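PDB 6YGA: N-alpha-acetyltransferase 35, NatC auxiliary subunit from Saccharomyces cerevisiae, which serves as the auxiliary subunit of the NatC N-terminal acetyltransferase, which acetylates the N-terminal methionine of the L-A virus Gag protein. Local coordinates for residues Tyr466-Tyr474 with Glu599-Leu610. Sequence-based numbering, arbitrary orientation. Where two conformers were deposited one is given.
Sequences YSMFWYVYY and ELPEYEVFQQTL
F606 O takes a hydrogen bond from the phenol of Y466, OH to O 2.7 Å, on a lone pair in the carbonyl plane; it also accepts the weak helical bond from L610 N. With CG roughly anti to the backbone N (chi1 154°), the Y466 ring lies against L610, whose CD1 sits over the centre of one face, 4.1 Å from the ring centroid. One turn on, W470 presses the edge of its six-membered ring toward the face of F606 in a T-shaped pair, planes at 72° and centroids 5.1 Å apart. T609 CG2 comes over the indole face near its rim, 3.2 Å from W470 NE1, while T609 OG1 donates a hydrogen bond back to V605 O, which T609 N reaches from the opposite face of the carbonyl plane. Here residues 466-474 of the long helix 465-506 cross residues 603-610 of the short helix 603-613 at 98°, axes 11.0 Å apart at closest approach, within the NAA35-like TPR-repeat region. At the far end, Y474 OH donates a hydrogen bond to E599 O (2.7 Å) of the preceding loop, in the carbonyl plane, and P601 CG sits over the centre of the Y474 ring in a CH-pi contact. The Y471 ring turns its edge to P601, Y471 CE1 to P601 CD 4.0 Å, and L600 CD1 also touches Y471 CE1. F589 packs edge-to-face with Y471 and also meets the F606 ring.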
# COMPACT_ATOMS: atom_id res chain seq x y z
N TYR B 466 22.58 0.95 13.58
CA TYR B 466 23.41 2.06 14.03
C TYR B 466 23.37 3.22 13.04
O TYR B 466 23.26 4.38 13.44
CB TYR B 466 24.85 1.60 14.24
CG TYR B 466 25.84 2.73 14.10
CD1 TYR B 466 26.00 3.67 15.10
CD2 TYR B 466 26.60 2.87 12.94
CE1 TYR B 466 26.89 4.72 14.96
CE2 TYR B 466 27.49 3.90 12.79
CZ TYR B 466 27.64 4.83 13.81
OH TYR B 466 28.53 5.86 13.66
N SER B 467 23.48 2.92 11.74
CA SER B 467 23.56 3.99 10.75
C SER B 467 22.33 4.88 10.80
O SER B 467 22.44 6.11 10.82
CB SER B 467 23.74 3.40 9.35
OG SER B 467 25.04 2.86 9.19
N MSE B 468 21.14 4.28 10.84
CA MSE B 468 19.89 5.03 10.82
C MSE B 468 19.63 5.75 12.15
O MSE B 468 19.28 6.93 12.17
CB MSE B 468 18.72 4.11 10.50
CG MSE B 468 18.80 3.48 9.11
SE MSE B 468 19.10 4.80 7.70
CE MSE B 468 17.59 5.99 8.05
N PHE B 469 19.82 5.04 13.26
CA PHE B 469 19.56 5.66 14.56
C PHE B 469 20.54 6.80 14.83
O PHE B 469 20.15 7.83 15.39
CB PHE B 469 19.63 4.61 15.67
CG PHE B 469 18.34 3.86 15.86
CD1 PHE B 469 17.13 4.54 15.92
CD2 PHE B 469 18.33 2.48 15.97
CE1 PHE B 469 15.94 3.86 16.10
CE2 PHE B 469 17.15 1.79 16.15
CZ PHE B 469 15.95 2.48 16.21
N TRP B 470 21.80 6.65 14.43
CA TRP B 470 22.73 7.75 14.64
C TRP B 470 22.46 8.90 13.68
O TRP B 470 22.63 10.07 14.04
CB TRP B 470 24.18 7.28 14.50
CG TRP B 470 25.14 8.40 14.72
CD1 TRP B 470 25.57 8.88 15.92
CD2 TRP B 470 25.76 9.21 13.71
NE1 TRP B 470 26.43 9.93 15.72
CE2 TRP B 470 26.57 10.15 14.38
CE3 TRP B 470 25.72 9.22 12.32
CZ2 TRP B 470 27.33 11.09 13.69
CZ3 TRP B 470 26.48 10.15 11.64
CH2 TRP B 470 27.27 11.08 12.33
N TYR B 471 22.03 8.59 12.46
CA TYR B 471 21.68 9.65 11.52
C TYR B 471 20.48 10.44 12.02
O TYR B 471 20.44 11.67 11.88
CB TYR B 471 21.41 9.07 10.13
CG TYR B 471 21.01 10.10 9.11
CD1 TYR B 471 21.88 11.11 8.74
CD2 TYR B 471 19.75 10.06 8.52
CE1 TYR B 471 21.51 12.06 7.80
CE2 TYR B 471 19.38 11.00 7.58
CZ TYR B 471 20.26 12.00 7.23
OH TYR B 471 19.89 12.94 6.29
N VAL B 472 19.51 9.76 12.63
CA VAL B 472 18.34 10.47 13.16
C VAL B 472 18.71 11.26 14.40
O VAL B 472 18.22 12.37 14.62
CB VAL B 472 17.19 9.48 13.42
CG1 VAL B 472 16.00 10.20 14.06
CG2 VAL B 472 16.76 8.84 12.11
N TYR B 473 19.59 10.71 15.24
CA TYR B 473 20.17 11.49 16.33
C TYR B 473 20.86 12.74 15.79
O TYR B 473 20.64 13.84 16.29
CB TYR B 473 21.16 10.62 17.11
CG TYR B 473 21.98 11.39 18.12
CD1 TYR B 473 21.46 11.70 19.37
CD2 TYR B 473 23.27 11.80 17.83
CE1 TYR B 473 22.21 12.40 20.30
CE2 TYR B 473 24.02 12.50 18.74
CZ TYR B 473 23.49 12.80 19.98
OH TYR B 473 24.23 13.49 20.90
N TYR B 474 21.67 12.57 14.75
CA TYR B 474 22.32 13.71 14.10
C TYR B 474 21.29 14.71 13.59
O TYR B 474 21.43 15.92 13.80
CB TYR B 474 23.21 13.19 12.97
CG TYR B 474 23.68 14.22 11.98
CD1 TYR B 474 24.81 15.00 12.23
CD2 TYR B 474 23.02 14.40 10.77
CE1 TYR B 474 25.24 15.94 11.32
CE2 TYR B 474 23.45 15.33 9.85
CZ TYR B 474 24.56 16.10 10.13
OH TYR B 474 24.99 17.03 9.21
N GLU B 599 23.90 18.75 5.91
CA GLU B 599 24.60 17.89 4.96
C GLU B 599 24.59 16.45 5.43
O GLU B 599 24.68 16.16 6.63
CB GLU B 599 26.04 18.37 4.77
CG GLU B 599 26.83 18.46 6.07
CD GLU B 599 28.32 18.56 5.83
OE1 GLU B 599 28.74 18.62 4.65
OE2 GLU B 599 29.09 18.57 6.82
N LEU B 600 24.47 15.54 4.48
CA LEU B 600 24.61 14.12 4.78
C LEU B 600 26.05 13.83 5.18
O LEU B 600 26.96 14.09 4.39
CB LEU B 600 24.20 13.29 3.57
CG LEU B 600 24.52 11.79 3.63
CD1 LEU B 600 23.77 11.12 4.76
CD2 LEU B 600 24.20 11.14 2.29
N PRO B 601 26.30 13.30 6.38
CA PRO B 601 27.68 12.98 6.75
C PRO B 601 28.29 11.96 5.81
O PRO B 601 27.62 11.05 5.31
CB PRO B 601 27.54 12.41 8.17
CG PRO B 601 26.26 13.00 8.68
CD PRO B 601 25.36 13.08 7.49
N GLU B 602 29.59 12.12 5.56
CA GLU B 602 30.31 11.23 4.67
C GLU B 602 30.42 9.83 5.28
O GLU B 602 30.28 9.64 6.49
CB GLU B 602 31.71 11.78 4.37
CG GLU B 602 31.72 13.00 3.47
CD GLU B 602 31.40 12.66 2.02
OE1 GLU B 602 31.58 11.49 1.63
OE2 GLU B 602 30.97 13.57 1.28
N TYR B 603 30.68 8.86 4.41
CA TYR B 603 30.85 7.48 4.85
C TYR B 603 31.90 7.37 5.95
O TYR B 603 31.72 6.63 6.93
CB TYR B 603 31.21 6.60 3.65
CG TYR B 603 31.54 5.17 3.96
CD1 TYR B 603 30.54 4.21 4.09
CD2 TYR B 603 32.86 4.76 4.11
CE1 TYR B 603 30.85 2.89 4.36
CE2 TYR B 603 33.18 3.45 4.38
CZ TYR B 603 32.17 2.52 4.51
OH TYR B 603 32.49 1.21 4.78
N GLU B 604 33.00 8.12 5.82
CA GLU B 604 34.07 8.05 6.81
C GLU B 604 33.61 8.56 8.17
O GLU B 604 34.08 8.08 9.21
CB GLU B 604 35.28 8.85 6.33
CG GLU B 604 36.02 8.23 5.14
CD GLU B 604 35.37 8.55 3.80
OE1 GLU B 604 34.34 9.25 3.78
OE2 GLU B 604 35.91 8.09 2.77
N VAL B 605 32.69 9.53 8.20
CA VAL B 605 32.20 10.05 9.48
C VAL B 605 31.36 8.99 10.20
O VAL B 605 31.45 8.84 11.42
CB VAL B 605 31.41 11.35 9.26
CG1 VAL B 605 30.88 11.89 10.59
CG2 VAL B 605 32.28 12.39 8.57
N PHE B 606 30.53 8.26 9.45
CA PHE B 606 29.77 7.16 10.04
C PHE B 606 30.69 6.14 10.68
O PHE B 606 30.42 5.65 11.79
CB PHE B 606 28.90 6.48 8.97
CG PHE B 606 27.58 7.17 8.71
CD1 PHE B 606 27.48 8.19 7.77
CD2 PHE B 606 26.43 6.76 9.38
CE1 PHE B 606 26.26 8.81 7.52
CE2 PHE B 606 25.21 7.38 9.13
CZ PHE B 606 25.13 8.40 8.20
N GLN B 607 31.79 5.79 10.00
CA GLN B 607 32.70 4.78 10.53
C GLN B 607 33.42 5.28 11.77
O GLN B 607 33.53 4.56 12.77
CB GLN B 607 33.70 4.37 9.45
CG GLN B 607 33.07 4.00 8.12
CD GLN B 607 32.02 2.91 8.26
OE1 GLN B 607 32.25 1.89 8.91
NE2 GLN B 607 30.86 3.12 7.65
N GLN B 608 33.92 6.52 11.73
CA GLN B 608 34.68 7.05 12.85
C GLN B 608 33.80 7.21 14.09
O GLN B 608 34.24 6.91 15.21
CB GLN B 608 35.33 8.38 12.47
CG GLN B 608 36.15 9.00 13.58
CD GLN B 608 37.32 8.13 14.01
OE1 GLN B 608 37.89 7.40 13.20
NE2 GLN B 608 37.67 8.21 15.28
N THR B 609 32.57 7.68 13.91
CA THR B 609 31.66 7.85 15.04
C THR B 609 31.43 6.53 15.76
O THR B 609 31.42 6.49 17.00
CB THR B 609 30.34 8.44 14.56
OG1 THR B 609 30.57 9.73 13.97
CG2 THR B 609 29.37 8.59 15.71
N LEU B 610 31.25 5.44 15.01
CA LEU B 610 31.04 4.14 15.64
C LEU B 610 32.28 3.69 16.41
O LEU B 610 32.16 3.07 17.48
CB LEU B 610 30.67 3.11 14.57
CG LEU B 610 30.45 1.67 15.06
CD1 LEU B 610 29.39 1.63 16.14
CD2 LEU B 610 30.07 0.76 13.90